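Local atomic coordinates of frutapin (Artocarpus altilis, PDB entry 5KRP), a protein that probably binds carbohydrates, mannose in particular, as a tetrameric jacalin-related lectin of the breadfruit. Residues T5-P10 with G132-T137; D21-G26 with G145-L150; F102-N105 with T109-P112; R28-S33 with G39-I44; R98-K103 with D139-I144. All blocks are in the same frame, centred on the assembly; numbering follows the deposited sequence.

Contact 1 of 5, residues T5-P10 with G132-T137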
# COMPACT_ATOMS: atom_id res chain seq x y z
N THR A 5 -0.62 6.94 4.53
CA THR A 5 -1.75 6.39 3.82
C THR A 5 -2.16 7.45 2.78
O THR A 5 -1.84 8.65 2.83
CB THR A 5 -2.93 6.13 4.77
OG1 THR A 5 -3.16 7.33 5.50
CG2 THR A 5 -2.63 4.96 5.76
N ILE A 6 -2.93 6.98 1.84
CA ILE A 6 -3.66 7.84 0.88
C ILE A 6 -4.60 8.72 1.66
O ILE A 6 -5.28 8.25 2.60
CB ILE A 6 -4.37 6.96 -0.14
CG1 ILE A 6 -3.28 6.40 -1.07
CG2 ILE A 6 -5.44 7.74 -0.93
CD1 ILE A 6 -3.75 5.19 -1.79
N THR A 7 -4.62 10.01 1.31
CA THR A 7 -5.50 10.97 1.95
C THR A 7 -6.25 11.76 0.84
O THR A 7 -5.62 12.36 -0.06
CB THR A 7 -4.72 11.94 2.88
OG1 THR A 7 -3.90 11.19 3.80
CG2 THR A 7 -5.62 12.89 3.57
N VAL A 8 -7.56 11.69 0.89
CA VAL A 8 -8.42 12.41 0.01
C VAL A 8 -9.30 13.42 0.77
O VAL A 8 -9.51 13.34 1.99
CB VAL A 8 -9.28 11.47 -0.87
CG1 VAL A 8 -8.35 10.68 -1.81
CG2 VAL A 8 -10.11 10.52 -0.04
N GLY A 9 -9.79 14.40 -0.02
CA GLY A 9 -10.36 15.60 0.60
C GLY A 9 -9.19 16.49 1.06
O GLY A 9 -8.07 16.45 0.47
N PRO A 10 -9.44 17.43 1.98
CA PRO A 10 -10.74 17.61 2.67
C PRO A 10 -11.81 18.22 1.76
O PRO A 10 -11.51 18.83 0.71
CB PRO A 10 -10.37 18.60 3.84
CG PRO A 10 -8.90 18.41 4.04
CD PRO A 10 -8.36 18.17 2.66
N GLY A 132 -8.84 6.40 8.88
CA GLY A 132 -8.53 7.58 9.65
C GLY A 132 -9.26 8.78 9.09
O GLY A 132 -9.66 8.81 7.94
N PHE A 133 -9.45 9.79 9.94
CA PHE A 133 -10.07 11.05 9.50
C PHE A 133 -9.14 12.24 9.82
O PHE A 133 -8.36 12.19 10.80
CB PHE A 133 -11.42 11.29 10.15
CG PHE A 133 -12.53 10.39 9.70
CD1 PHE A 133 -13.27 10.67 8.60
CD2 PHE A 133 -12.80 9.23 10.36
CE1 PHE A 133 -14.36 9.85 8.16
CE2 PHE A 133 -13.82 8.38 9.93
CZ PHE A 133 -14.59 8.68 8.86
N LYS A 134 -9.25 13.33 9.03
CA LYS A 134 -8.61 14.60 9.37
C LYS A 134 -9.63 15.68 9.10
O LYS A 134 -10.63 15.43 8.43
CB LYS A 134 -7.32 14.87 8.64
CG LYS A 134 -7.43 14.93 7.12
CD LYS A 134 -6.15 15.54 6.56
CE LYS A 134 -6.21 17.05 6.65
NZ LYS A 134 -4.86 17.60 6.34
N GLY A 135 -9.34 16.89 9.58
CA GLY A 135 -10.25 17.97 9.32
C GLY A 135 -9.85 19.28 9.94
O GLY A 135 -8.72 19.49 10.28
N ARG A 136 -10.85 20.15 10.07
CA ARG A 136 -10.71 21.43 10.75
C ARG A 136 -11.99 21.75 11.48
O ARG A 136 -13.06 21.54 10.94
CB ARG A 136 -10.46 22.58 9.83
CG ARG A 136 -9.58 22.35 8.69
CD ARG A 136 -9.32 23.60 7.86
NE ARG A 136 -9.65 23.28 6.53
CZ ARG A 136 -8.93 22.56 5.68
NH1 ARG A 136 -7.77 22.08 6.01
NH2 ARG A 136 -9.42 22.34 4.46
N THR A 137 -11.86 22.20 12.74
CA THR A 137 -13.01 22.51 13.56
C THR A 137 -12.80 23.82 14.33
O THR A 137 -11.77 24.00 14.94
CB THR A 137 -13.20 21.38 14.60
OG1 THR A 137 -13.44 20.15 13.90
CG2 THR A 137 -14.45 21.67 15.47
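Pro10 meets two long side chains of the strand that lies next but one to its own, Lys134 and Arg136. Most of the buried surface comes from Pro10 and Lys134, and this part is apolar. Pro10 CG rests on Lys134 CE at 4.0 Å, while Thr7 CG2, its methyl group turned to the same lysine, reaches Lys134 CD at 4.0 Å and crosses that chain at about a right angle. Lys134 can lie over both because its CG stands between the backbone N and the carbonyl carbon (chi1 60°) and the chain then bends at chi3 (-82°). Its ammonium group runs on to a salt bridge with Glu126 of the second subunit. Arg136 adds a smaller patch, its NH2 3.9 Å from Pro10 CB in van der Waals contact alone; the guanidinium is held elsewhere, NE by Gly13 O and NH1 by the carboxylate of Glu18. Thr7 is buried, whereas the other three lie partly open to solvent. The strand axes run roughly parallel, 26° apart and 7.8 Å at closest approach, because strand 141-149 is interposed: it pairs with 6-12 on one side and with 127-137 on the other, and Thr7 carries the sheet on into a strand of the second subunit.

Contact 2 of 5, residues D21-G26 with G145-L150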
# COMPACT_ATOMS: atom_id res chain seq x y z
N ASP A 21 -6.33 12.86 12.92
CA ASP A 21 -6.28 11.72 13.82
C ASP A 21 -5.19 10.72 13.42
O ASP A 21 -4.76 9.91 14.24
CB ASP A 21 -7.60 10.98 13.91
CG ASP A 21 -8.71 11.76 14.64
OD1 ASP A 21 -8.37 12.69 15.40
OD2 ASP A 21 -9.89 11.32 14.49
N GLY A 22 -4.70 10.82 12.19
CA GLY A 22 -3.77 9.82 11.67
C GLY A 22 -4.50 8.54 11.27
O GLY A 22 -5.72 8.58 11.02
N SER A 23 -3.75 7.40 11.17
CA SER A 23 -4.28 6.21 10.57
C SER A 23 -4.21 5.05 11.52
O SER A 23 -3.29 4.98 12.35
CB SER A 23 -3.51 5.88 9.25
OG SER A 23 -3.82 6.92 8.26
N TYR A 24 -5.14 4.15 11.33
CA TYR A 24 -5.41 2.97 12.24
C TYR A 24 -5.75 1.76 11.34
O TYR A 24 -5.36 1.69 10.13
CB TYR A 24 -6.55 3.32 13.26
CG TYR A 24 -6.28 4.60 14.01
CD1 TYR A 24 -6.58 5.82 13.45
CD2 TYR A 24 -5.70 4.59 15.27
CE1 TYR A 24 -6.29 7.00 14.12
CE2 TYR A 24 -5.43 5.78 15.97
CZ TYR A 24 -5.71 6.99 15.38
OH TYR A 24 -5.43 8.15 16.10
N THR A 25 -6.42 0.76 11.91
CA THR A 25 -6.79 -0.42 11.11
C THR A 25 -8.22 -0.51 10.74
O THR A 25 -8.65 -1.39 9.97
CB THR A 25 -6.25 -1.73 11.77
OG1 THR A 25 -6.60 -1.78 13.12
CG2 THR A 25 -4.75 -1.66 11.81
N GLY A 26 -9.05 0.40 11.28
CA GLY A 26 -10.47 0.40 10.94
C GLY A 26 -11.24 1.36 11.85
O GLY A 26 -10.64 2.16 12.58
N GLY A 145 -11.67 15.24 5.89
CA GLY A 145 -10.93 14.44 4.91
C GLY A 145 -10.72 13.02 5.43
O GLY A 145 -10.96 12.76 6.58
N VAL A 146 -10.26 12.13 4.56
CA VAL A 146 -10.23 10.70 4.91
C VAL A 146 -8.95 10.06 4.47
O VAL A 146 -8.45 10.24 3.36
CB VAL A 146 -11.48 9.86 4.49
CG1 VAL A 146 -12.75 10.47 5.07
CG2 VAL A 146 -11.60 9.72 2.99
N HIS A 147 -8.40 9.26 5.40
CA HIS A 147 -7.25 8.41 5.11
C HIS A 147 -7.75 7.02 4.69
O HIS A 147 -8.64 6.48 5.36
CB HIS A 147 -6.39 8.23 6.36
CG HIS A 147 -5.79 9.50 6.89
ND1 HIS A 147 -4.90 10.28 6.15
CD2 HIS A 147 -5.91 10.13 8.10
CE1 HIS A 147 -4.51 11.31 6.87
NE2 HIS A 147 -5.11 11.26 8.05
N MET A 148 -7.13 6.42 3.65
CA MET A 148 -7.56 5.11 3.16
C MET A 148 -6.40 4.12 3.10
O MET A 148 -5.26 4.52 2.78
CB MET A 148 -8.21 5.22 1.77
CG MET A 148 -9.40 6.21 1.76
SD MET A 148 -10.18 6.32 0.14
CE MET A 148 -10.79 4.64 0.11
N ALA A 149 -6.71 2.86 3.28
CA ALA A 149 -5.71 1.79 3.12
C ALA A 149 -6.30 0.53 2.50
O ALA A 149 -7.47 0.43 2.43
CB ALA A 149 -5.02 1.48 4.40
N LEU A 150 -5.41 -0.36 2.01
CA LEU A 150 -5.58 -1.68 1.22
C LEU A 150 -5.42 -1.81 -0.34
O LEU A 150 -4.35 -2.01 -0.95
CB LEU A 150 -6.84 -2.37 1.61
CG LEU A 150 -6.79 -3.25 2.83
CD1 LEU A 150 -5.89 -2.71 3.88
CD2 LEU A 150 -8.23 -3.36 3.25
OXT LEU A 150 -6.40 -1.84 -1.15
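His147 is covered by Gly22 and Ser23, part of the loop that leads from one sheet of the jacalin-type beta-prism to the next. The side chain can be followed outward from strand 141-149. His147 CB lies 3.5 Å from Ser23 OG, and CG is equally near that hydroxyl. Farther out, ND1 is 4.1 Å from the same Ser23 OG, while CD2 comes to 3.3 Å from Gly22 O, a carbonyl that is buried here and has no hydrogen-bond partner in the model. CD2 is the ring atom nearest this oxygen; NE2, at the tip, stays 4.0 Å from Gly22 O. ND1 is hydrogen-bonded to Thr7 OG1 of strand 6-12 and NE2 to Asp20 OD1, so that bonds at both nitrogens fix the rotation of the ring. Asp20 OD1 also accepts from Gly22 N, and one carboxylate oxygen thus positions both the loop and the histidine beneath it. Ser23 is held through OG by Thr5 OG1 and through N by Asn48 of the third subunit, which places the loop at an interface. The loop is also tied to itself: Tyr24 OH donates to Asp21 O at 2.6 Å, the hydroxyl oxygen lying 25° out of the carbonyl plane.

Contact 3 of 5, residues F102-N105 with T109-P112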
# COMPACT_ATOMS: atom_id res chain seq x y z
N PHE A 102 -23.35 8.37 5.80
CA PHE A 102 -22.40 7.23 5.77
C PHE A 102 -23.18 6.03 5.33
O PHE A 102 -24.30 5.80 5.83
CB PHE A 102 -21.88 6.96 7.16
CG PHE A 102 -21.04 8.03 7.71
CD1 PHE A 102 -19.77 8.21 7.27
CD2 PHE A 102 -21.57 8.94 8.65
CE1 PHE A 102 -18.99 9.24 7.78
CE2 PHE A 102 -20.81 10.03 9.13
CZ PHE A 102 -19.49 10.16 8.71
N LYS A 103 -22.62 5.29 4.40
CA LYS A 103 -23.22 4.00 3.99
C LYS A 103 -22.24 2.87 4.27
O LYS A 103 -21.02 3.07 4.21
CB LYS A 103 -23.53 3.99 2.52
CG LYS A 103 -24.56 5.05 2.17
CD LYS A 103 -25.20 4.78 0.82
CE LYS A 103 -26.06 5.97 0.41
NZ LYS A 103 -26.44 5.87 -1.04
N THR A 104 -22.77 1.68 4.62
CA THR A 104 -21.92 0.50 4.87
C THR A 104 -22.09 -0.66 3.87
O THR A 104 -23.10 -0.77 3.13
CB THR A 104 -22.07 -0.05 6.30
OG1 THR A 104 -23.25 -0.86 6.35
CG2 THR A 104 -22.15 1.05 7.34
N ASN A 105 -21.06 -1.53 3.84
CA ASN A 105 -21.07 -2.75 3.02
C ASN A 105 -22.26 -3.69 3.33
O ASN A 105 -22.60 -4.53 2.52
CB ASN A 105 -19.73 -3.49 3.13
CG ASN A 105 -19.52 -4.06 4.47
OD1 ASN A 105 -19.83 -3.45 5.48
ND2 ASN A 105 -18.99 -5.29 4.51
N THR A 109 -27.52 2.74 6.15
CA THR A 109 -27.29 4.19 5.96
C THR A 109 -27.40 4.88 7.27
O THR A 109 -28.33 4.65 8.07
CB THR A 109 -28.25 4.75 4.94
OG1 THR A 109 -27.99 4.13 3.67
CG2 THR A 109 -28.10 6.32 4.80
N PHE A 110 -26.42 5.71 7.60
CA PHE A 110 -26.49 6.50 8.79
C PHE A 110 -26.49 7.96 8.32
O PHE A 110 -25.49 8.42 7.72
CB PHE A 110 -25.28 6.26 9.66
CG PHE A 110 -25.27 4.92 10.25
CD1 PHE A 110 -25.85 4.70 11.45
CD2 PHE A 110 -24.60 3.88 9.62
CE1 PHE A 110 -25.83 3.43 12.02
CE2 PHE A 110 -24.57 2.62 10.18
CZ PHE A 110 -25.18 2.40 11.39
N GLY A 111 -27.60 8.65 8.58
CA GLY A 111 -27.82 10.03 8.16
C GLY A 111 -28.86 10.12 7.09
O GLY A 111 -29.58 9.10 6.77
N PRO A 112 -28.97 11.27 6.43
CA PRO A 112 -28.15 12.52 6.61
C PRO A 112 -28.30 13.16 8.01
O PRO A 112 -29.37 13.09 8.63
CB PRO A 112 -28.71 13.41 5.54
CG PRO A 112 -30.19 12.99 5.45
CD PRO A 112 -30.17 11.49 5.60
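Phe102 and Phe110 form a hydrogen-bonded pair of a beta hairpin, strands 95-104 and 109-114, at the edge of one sheet of the jacalin-type beta-prism. Phe110 N gives a nearly straight bond to Phe102 O (2.8 Å, 174° at the hydrogen), and Phe102 N returns one to Phe110 O at 2.9 Å. The same Phe102 carbonyl also receives a CA-H...O contact, Thr109 CA lying 3.4 Å from Phe102 O. The two side chains leave the sheet on one face with Phe102 CB and Phe110 CB 4.3 Å apart; beyond that the Phe102 ring swings away. Phe110 meets instead the methyl of Thr104, whose CG2 arrives at the ring edge, near its plane, 4.0 Å from Phe110 CE2. In the next shell, Phe102 packs on Leu77 and Val80 of the neighbouring strand, both side chains touch Ile68 of another sheet, and Leu70 lies against Thr104 and Phe110. The threonine is turned by its hydroxyl: OG1 is hydrogen-bonded to Glu75 OE2 and to Lys106 N within the turn, which directs CG2 at the ring. On the opposite, exposed face Lys103 runs extended beside Thr109, the two pointing the same way, with Lys103 CG 3.9 Å from Thr109 OG1.

Contact 4 of 5, residues R28-S33 with G39-I44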
# COMPACT_ATOMS: atom_id res chain seq x y z
N ARG A 28 -14.67 1.66 14.43
CA ARG A 28 -15.66 1.05 15.32
C ARG A 28 -16.87 1.95 15.53
O ARG A 28 -17.97 1.53 15.31
CB ARG A 28 -15.00 0.73 16.64
CG ARG A 28 -14.13 -0.55 16.57
CD ARG A 28 -13.22 -0.66 17.77
NE ARG A 28 -12.44 -1.88 17.76
CZ ARG A 28 -12.84 -3.08 18.16
NH1 ARG A 28 -14.09 -3.27 18.59
NH2 ARG A 28 -11.99 -4.13 18.04
N ILE A 29 -16.62 3.19 15.95
CA ILE A 29 -17.72 4.14 16.29
C ILE A 29 -17.37 5.50 15.79
O ILE A 29 -16.25 6.02 16.02
CB ILE A 29 -17.98 4.20 17.82
CG1 ILE A 29 -18.46 2.84 18.37
CG2 ILE A 29 -18.97 5.33 18.25
CD1 ILE A 29 -18.27 2.66 19.87
N ILE A 30 -18.41 6.16 15.28
CA ILE A 30 -18.33 7.60 14.92
C ILE A 30 -19.35 8.37 15.77
O ILE A 30 -20.48 7.96 15.83
CB ILE A 30 -18.61 7.85 13.43
CG1 ILE A 30 -17.52 7.17 12.59
CG2 ILE A 30 -18.58 9.36 13.14
CD1 ILE A 30 -17.88 7.06 11.12
N GLU A 31 -18.89 9.42 16.47
CA GLU A 31 -19.81 10.30 17.26
C GLU A 31 -19.77 11.71 16.67
O GLU A 31 -18.71 12.27 16.47
CB GLU A 31 -19.35 10.37 18.71
CG GLU A 31 -19.38 9.01 19.42
CD GLU A 31 -18.95 9.10 20.89
OE1 GLU A 31 -19.66 9.79 21.67
OE2 GLU A 31 -17.91 8.48 21.25
N LEU A 32 -20.93 12.26 16.36
CA LEU A 32 -20.94 13.58 15.87
C LEU A 32 -22.10 14.34 16.49
O LEU A 32 -22.98 13.73 17.09
CB LEU A 32 -20.99 13.56 14.34
CG LEU A 32 -22.13 12.89 13.65
CD1 LEU A 32 -23.33 13.87 13.52
CD2 LEU A 32 -21.74 12.47 12.25
N SER A 33 -22.02 15.68 16.40
CA SER A 33 -23.20 16.55 16.74
C SER A 33 -23.62 17.35 15.53
O SER A 33 -22.82 17.58 14.59
CB SER A 33 -22.92 17.44 17.94
OG SER A 33 -22.06 18.49 17.59
N GLY A 39 -21.28 19.89 13.92
CA GLY A 39 -20.49 20.41 15.00
C GLY A 39 -19.33 19.47 15.38
O GLY A 39 -18.26 19.54 14.82
N SER A 40 -19.54 18.64 16.39
CA SER A 40 -18.50 17.77 16.90
C SER A 40 -18.29 16.58 15.95
O SER A 40 -19.19 16.15 15.26
CB SER A 40 -18.94 17.24 18.25
OG SER A 40 -19.16 18.30 19.21
N PHE A 41 -17.11 16.01 16.03
CA PHE A 41 -16.76 14.83 15.28
C PHE A 41 -15.62 14.16 16.02
O PHE A 41 -14.52 14.71 16.19
CB PHE A 41 -16.36 15.21 13.83
CG PHE A 41 -16.15 13.98 12.94
CD1 PHE A 41 -14.93 13.34 12.92
CD2 PHE A 41 -17.18 13.47 12.18
CE1 PHE A 41 -14.73 12.23 12.04
CE2 PHE A 41 -17.01 12.36 11.37
CZ PHE A 41 -15.81 11.74 11.31
N SER A 42 -15.85 12.94 16.42
CA SER A 42 -14.79 12.13 17.04
C SER A 42 -15.01 10.64 16.75
O SER A 42 -16.13 10.22 16.49
CB SER A 42 -14.72 12.37 18.57
OG SER A 42 -14.84 13.76 18.94
N VAL A 43 -13.94 9.85 16.84
CA VAL A 43 -14.03 8.45 16.37
C VAL A 43 -13.34 7.52 17.37
O VAL A 43 -12.34 7.83 17.95
CB VAL A 43 -13.28 8.34 15.00
CG1 VAL A 43 -13.37 6.92 14.40
CG2 VAL A 43 -13.77 9.41 14.03
N ILE A 44 -13.94 6.37 17.59
CA ILE A 44 -13.27 5.24 18.24
C ILE A 44 -12.81 4.34 17.08
O ILE A 44 -13.61 3.71 16.39
CB ILE A 44 -14.17 4.51 19.24
CG1 ILE A 44 -14.34 5.35 20.52
CG2 ILE A 44 -13.60 3.16 19.66
CD1 ILE A 44 -15.54 4.93 21.32
O HOH W 1 -17.76 13.76 19.01
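Ile29 pairs with Ile44, and Ile30 and Leu32 with Val43 and Phe41, in a beta hairpin of the jacalin-type beta-prism. Ile30, Leu32, Phe41 and Val43 line the inner face. Phe41 has CG anti to its backbone N (chi1 -173°), and its ring lies beside Ile30 and Leu32: the methyl bump of Ile30 CG2 sits against Phe41 CE2 at 3.8 Å, and Leu32 CB stands more loosely by Phe41 CD2, 4.4 Å away. On the other face Ile29 and Ile44 lie side by side, Ile29 CD1 and Ile44 CD1 being 3.8 Å apart in the modelled conformer of Ile44, and Glu31 follows beside Ser42. There a water bridges the strands, donating to Glu31 O and, in the modelled conformer, hydrogen-bonded to Ser42 OG. One end is widened by a classic beta bulge: Arg28 N and Ile29 N, at 3.0 and 3.1 Å, share Ile44 O. The extended Arg28 side chain leads off to a salt bridge with Asp46. At the other end a side chain stands in for a carbonyl. Ser33 OG, between its backbone N and carbonyl carbon (chi1 74°), accepts from Ser40 N at 2.8 Å along an almost straight line, 178° at the hydrogen.

Contact 5 of 5, residues R98-K103 with D139-I144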
# COMPACT_ATOMS: atom_id res chain seq x y z
N ARG A 98 -22.06 21.06 6.23
CA ARG A 98 -23.46 21.30 6.58
C ARG A 98 -24.16 20.00 6.85
O ARG A 98 -25.04 19.92 7.73
CB ARG A 98 -24.20 22.11 5.50
CG ARG A 98 -23.69 23.52 5.24
CD ARG A 98 -23.79 24.46 6.43
NE ARG A 98 -25.19 24.49 6.81
CZ ARG A 98 -26.10 25.29 6.27
NH1 ARG A 98 -25.77 26.24 5.40
NH2 ARG A 98 -27.34 25.10 6.61
N SER A 99 -23.73 18.93 6.19
CA SER A 99 -24.37 17.62 6.36
C SER A 99 -23.31 16.49 6.13
O SER A 99 -22.40 16.67 5.29
CB SER A 99 -25.44 17.41 5.31
OG SER A 99 -26.25 16.32 5.62
N LEU A 100 -23.55 15.35 6.77
CA LEU A 100 -22.81 14.10 6.50
C LEU A 100 -23.80 12.92 6.40
O LEU A 100 -24.82 12.85 7.08
CB LEU A 100 -21.75 13.80 7.56
CG LEU A 100 -20.55 14.69 7.56
CD1 LEU A 100 -19.76 14.45 8.79
CD2 LEU A 100 -19.66 14.44 6.33
N LYS A 101 -23.43 11.94 5.60
CA LYS A 101 -24.17 10.66 5.48
C LYS A 101 -23.12 9.53 5.21
O LYS A 101 -22.15 9.75 4.46
CB LYS A 101 -25.11 10.72 4.28
CG LYS A 101 -25.92 9.47 4.15
CD LYS A 101 -26.61 9.36 2.82
CE LYS A 101 -27.74 10.29 2.67
NZ LYS A 101 -28.42 9.91 1.37
N PHE A 102 -23.35 8.37 5.80
CA PHE A 102 -22.40 7.23 5.77
C PHE A 102 -23.18 6.03 5.33
O PHE A 102 -24.30 5.80 5.83
CB PHE A 102 -21.88 6.96 7.16
CG PHE A 102 -21.04 8.03 7.71
CD1 PHE A 102 -19.77 8.21 7.27
CD2 PHE A 102 -21.57 8.94 8.65
CE1 PHE A 102 -18.99 9.24 7.78
CE2 PHE A 102 -20.81 10.03 9.13
CZ PHE A 102 -19.49 10.16 8.71
N LYS A 103 -22.62 5.29 4.40
CA LYS A 103 -23.22 4.00 3.99
C LYS A 103 -22.24 2.87 4.27
O LYS A 103 -21.02 3.07 4.21
CB LYS A 103 -23.53 3.99 2.52
CG LYS A 103 -24.56 5.05 2.17
CD LYS A 103 -25.20 4.78 0.82
CE LYS A 103 -26.06 5.97 0.41
NZ LYS A 103 -26.44 5.87 -1.04
N ASP A 139 -16.03 26.62 15.69
CA ASP A 139 -17.31 26.43 16.30
C ASP A 139 -18.01 25.24 15.66
O ASP A 139 -18.85 24.66 16.30
CB ASP A 139 -18.23 27.63 16.13
CG ASP A 139 -17.76 28.87 16.89
OD1 ASP A 139 -16.83 28.81 17.75
OD2 ASP A 139 -18.33 29.94 16.54
N LEU A 140 -17.69 24.93 14.39
CA LEU A 140 -18.33 23.93 13.60
C LEU A 140 -17.19 23.09 12.92
O LEU A 140 -16.00 23.43 13.01
CB LEU A 140 -19.17 24.57 12.48
CG LEU A 140 -20.39 25.37 13.00
CD1 LEU A 140 -21.02 26.09 11.86
CD2 LEU A 140 -21.42 24.51 13.65
N LEU A 141 -17.60 22.03 12.27
CA LEU A 141 -16.69 21.24 11.44
C LEU A 141 -16.54 21.99 10.14
O LEU A 141 -17.34 21.87 9.25
CB LEU A 141 -17.33 19.83 11.23
CG LEU A 141 -16.43 18.88 10.43
CD1 LEU A 141 -15.16 18.65 11.17
CD2 LEU A 141 -17.14 17.59 10.09
N ASP A 142 -15.47 22.76 10.02
CA ASP A 142 -15.19 23.44 8.75
C ASP A 142 -14.90 22.50 7.56
O ASP A 142 -15.33 22.78 6.43
CB ASP A 142 -13.97 24.33 8.94
CG ASP A 142 -14.23 25.49 9.91
OD1 ASP A 142 -14.26 25.28 11.15
OD2 ASP A 142 -14.37 26.65 9.44
N ALA A 143 -14.22 21.39 7.79
CA ALA A 143 -13.83 20.52 6.66
C ALA A 143 -13.49 19.14 7.21
O ALA A 143 -13.13 19.00 8.38
CB ALA A 143 -12.63 21.10 5.91
N ILE A 144 -13.67 18.15 6.35
CA ILE A 144 -13.31 16.78 6.71
C ILE A 144 -12.70 16.04 5.54
O ILE A 144 -13.12 16.17 4.36
CB ILE A 144 -14.52 16.05 7.31
CG1 ILE A 144 -14.16 14.68 7.89
CG2 ILE A 144 -15.59 15.78 6.31
CD1 ILE A 144 -15.45 13.90 8.09
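Leu100 with Leu141 and Ile144 is a purely apolar, buried contact in the interior of the jacalin-type beta-prism, where two of its three sheets face each other. Strand 95-104 belongs to one sheet and strand 141-149 to another, and side chains bridge the space between backbones whose nearest CA atoms, those of Leu100 and Ile144, are 9.9 Å apart. Leu100 forks at its end and sends one methyl to each partner: CD1 lies 4.3 Å from Leu141 CD2, while CD2 lies 4.3 Å from Ile144 CG2, taken in one of two deposited conformers. The spacing is that of loose van der Waals packing, and only 106 Å² is buried between the two segments. In a regular strand Leu141 and Ile144, three residues apart, would face opposite ways. Here Asp142 and Ala143 both face Arg136 in a classic beta bulge, which shifts the alternation and lets both aliphatic chains point inward. The third sheet closes the space, since Phe102 touches Ile30 and Leu32.

The outer end of segment 139-144 is polar. Asp139 N, Leu140 N and Asp142 OD2 are hydrogen-bonded to a glycerol, probably from the crystallisation liquor; the place is consistent with the sugar site of jacalin-related lectins, so this packing would lie just behind it. Arg98, at the start of its segment, makes a salt bridge with Glu115. Leu141 itself holds CG anti to its backbone N (chi1 -177°), which carries CD2 across to the Leu100 methyl.

Contact 5 is the buried core piece, methyl on methyl between two sheets. Contact 3 lies in one of those sheets and contact 4 in the third; both are hairpins bonded through their backbones, and both turn an apolar face inward, while the other face of contact 3, with Lys103 and Thr109, is exposed. Phe102, shared by contacts 3 and 5, also reaches Phe41 of contact 4. Contacts 1 and 2 belong to the sheet of strand 141-149, the other side of contact 5, and both reach the second subunit. Contact 1 sets aliphatic chains with charged ends against a proline; contact 2 sets a histidine against a carbonyl and a hydroxyl. Phe133, in segment 132-137, packs inward on Phe41 and Val43 of contact 4.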